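Local coordinates for Blr3880 protein (Bradyrhizobium japonicum, PDB 2OOD) that probably catalyses the zinc-dependent hydrolytic deamination of guanine to xanthine and ammonia in purine breakdown, at residues His79-Leu82 against Pro83-Arg86. Residues are numbered along the deposited sequence; the frame is centred on the assembly and turned at random.
With ZN (zinc ion), chain B; GUN (guanine), chain C.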
loop_
_atom_site.group_PDB
_atom_site.type_symbol
_atom_site.label_atom_id
_atom_site.label_comp_id
_atom_site.label_asym_id
_atom_site.label_seq_id
_atom_site.Cartn_x
_atom_site.Cartn_y
_atom_site.Cartn_z
ATOM N N HIS A 79 0.654 3.427 17.729
ATOM C CA HIS A 79 1.870 2.635 17.748
ATOM C C HIS A 79 2.963 3.068 16.775
ATOM O O HIS A 79 3.029 2.539 15.669
ATOM C CB HIS A 79 1.498 1.184 17.458
ATOM C CG HIS A 79 2.557 0.193 17.819
ATOM N ND1 HIS A 79 2.453 -0.629 18.916
ATOM C CD2 HIS A 79 3.725 -0.129 17.217
ATOM C CE1 HIS A 79 3.511 -1.420 18.974
ATOM N NE2 HIS A 79 4.298 -1.136 17.954
ATOM N N ILE A 80 3.809 4.020 17.173
ATOM C CA ILE A 80 4.929 4.464 16.326
ATOM C C ILE A 80 6.208 4.371 17.131
ATOM O O ILE A 80 6.176 4.348 18.353
ATOM C CB ILE A 80 4.834 5.940 15.838
ATOM C CG1 ILE A 80 3.588 6.610 16.393
ATOM C CG2 ILE A 80 4.890 6.009 14.322
ATOM C CD1 ILE A 80 3.689 6.915 17.858
ATOM N N HIS A 81 7.334 4.322 16.433
ATOM C CA HIS A 81 8.647 4.250 17.060
ATOM C C HIS A 81 9.400 5.515 16.661
ATOM O O HIS A 81 9.928 5.604 15.554
ATOM C CB HIS A 81 9.411 3.018 16.560
ATOM C CG HIS A 81 8.928 1.718 17.126
ATOM N ND1 HIS A 81 9.390 1.208 18.318
ATOM C CD2 HIS A 81 8.056 0.803 16.641
ATOM C CE1 HIS A 81 8.827 0.033 18.541
ATOM N NE2 HIS A 81 8.013 -0.237 17.538
ATOM N N LEU A 82 9.443 6.487 17.563
ATOM C CA LEU A 82 10.129 7.753 17.313
ATOM C C LEU A 82 11.531 7.625 16.711
ATOM O O LEU A 82 11.831 8.238 15.683
ATOM C CB LEU A 82 10.210 8.570 18.609
ATOM C CG LEU A 82 11.372 9.563 18.728
ATOM C CD1 LEU A 82 11.240 10.660 17.690
ATOM C CD2 LEU A 82 11.393 10.148 20.127
ATOM N N PRO A 83 12.411 6.830 17.343
ATOM C CA PRO A 83 13.772 6.666 16.835
ATOM C C PRO A 83 13.906 5.907 15.517
ATOM O O PRO A 83 15.017 5.700 15.035
ATOM C CB PRO A 83 14.484 5.970 17.990
ATOM C CG PRO A 83 13.410 5.117 18.551
ATOM C CD PRO A 83 12.209 6.028 18.563
ATOM N N GLN A 84 12.789 5.498 14.926
ATOM C CA GLN A 84 12.846 4.775 13.664
ATOM C C GLN A 84 12.410 5.642 12.482
ATOM O O GLN A 84 12.330 5.174 11.339
ATOM C CB GLN A 84 11.988 3.521 13.753
ATOM C CG GLN A 84 12.598 2.460 14.640
ATOM C CD GLN A 84 11.668 1.296 14.877
ATOM O OE1 GLN A 84 10.931 0.895 13.985
ATOM N NE2 GLN A 84 11.705 0.736 16.078
ATOM N N THR A 85 12.153 6.916 12.773
ATOM C CA THR A 85 11.726 7.902 11.786
ATOM C C THR A 85 12.560 7.925 10.509
ATOM O O THR A 85 12.040 8.173 9.425
ATOM C CB THR A 85 11.770 9.328 12.389
ATOM O OG1 THR A 85 10.842 9.420 13.475
ATOM C CG2 THR A 85 11.434 10.372 11.339
ATOM N N ARG A 86 13.853 7.662 10.638
ATOM C CA ARG A 86 14.752 7.719 9.497
ATOM C C ARG A 86 15.026 6.398 8.799
ATOM O O ARG A 86 15.635 6.386 7.728
ATOM C CB ARG A 86 16.075 8.337 9.944
ATOM C CG ARG A 86 16.991 8.766 8.822
ATOM C CD ARG A 86 18.220 9.447 9.382
ATOM N NE ARG A 86 19.006 10.073 8.329
ATOM C CZ ARG A 86 20.143 10.732 8.532
ATOM N NH1 ARG A 86 20.632 10.846 9.759
ATOM N NH2 ARG A 86 20.786 11.282 7.506
HETATM ZN ZN ZN B . 6.356 -1.555 17.300
HETATM N N9 GUN C . 9.189 -5.060 19.450
HETATM C C8 GUN C . 10.176 -5.980 19.338
HETATM N N7 GUN C . 10.366 -6.302 18.090
HETATM C C5 GUN C . 9.516 -5.601 17.309
HETATM C C6 GUN C . 9.265 -5.531 15.899
HETATM O O6 GUN C . 9.913 -6.208 15.092
HETATM N N1 GUN C . 8.273 -4.658 15.457
HETATM C C2 GUN C . 7.547 -3.888 16.353
HETATM N N2 GUN C . 6.573 -3.019 15.886
HETATM N N3 GUN C . 7.771 -3.949 17.654
HETATM C C4 GUN C . 8.729 -4.785 18.171
HETATM O O HOH W 1 7.492 -1.202 15.041
#
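The zinc-binding HxH motif of the amidohydrolase barrel, formed by H79 and H81 at the end of strand 70-81, runs straight into a 3-10 turn whose Q84 folds back over H81. The extended backbone suits the motif: alternate residues face the same way, and both imidazoles reach the zinc through NE2, from H79 at 2.2 Å and from H81 at 2.1 Å. H234 and D326 add further ligands, and N2 of the bound guanine lies 2.0 Å from the metal.

Q84 lies alongside H81, its amide tilted only 14° from the imidazole plane, and NE2 stands over one face near the rim, 3.1 Å from H81 CG. With CG beside its own backbone N (chi1 -72°) and the chain extended beyond, the amide is carried back along the histidine. Glutamine is long and flat enough for this, and its NE2 donates instead to E107 of helix 95-107, a bond that would hold the amide's rotation. Shortening this side chain to alanine would remove the amide lying over H81 and is likely to leave E107 without this donor.

The turn itself closes through Q84 N, which donates to H81 O at 2.9 Å. P83, whose ring nitrogen has no hydrogen to give, suits the bend by restricting the backbone there. One residue on, L82 O accepts twice from T85: the backbone N approaches from above the carbonyl plane, whereas OG1 sits in that plane on a lone pair, 2.7 Å away. Threonine's short hydroxyl thus fastens the turn, while the leucine side chain packs against V120 and F123.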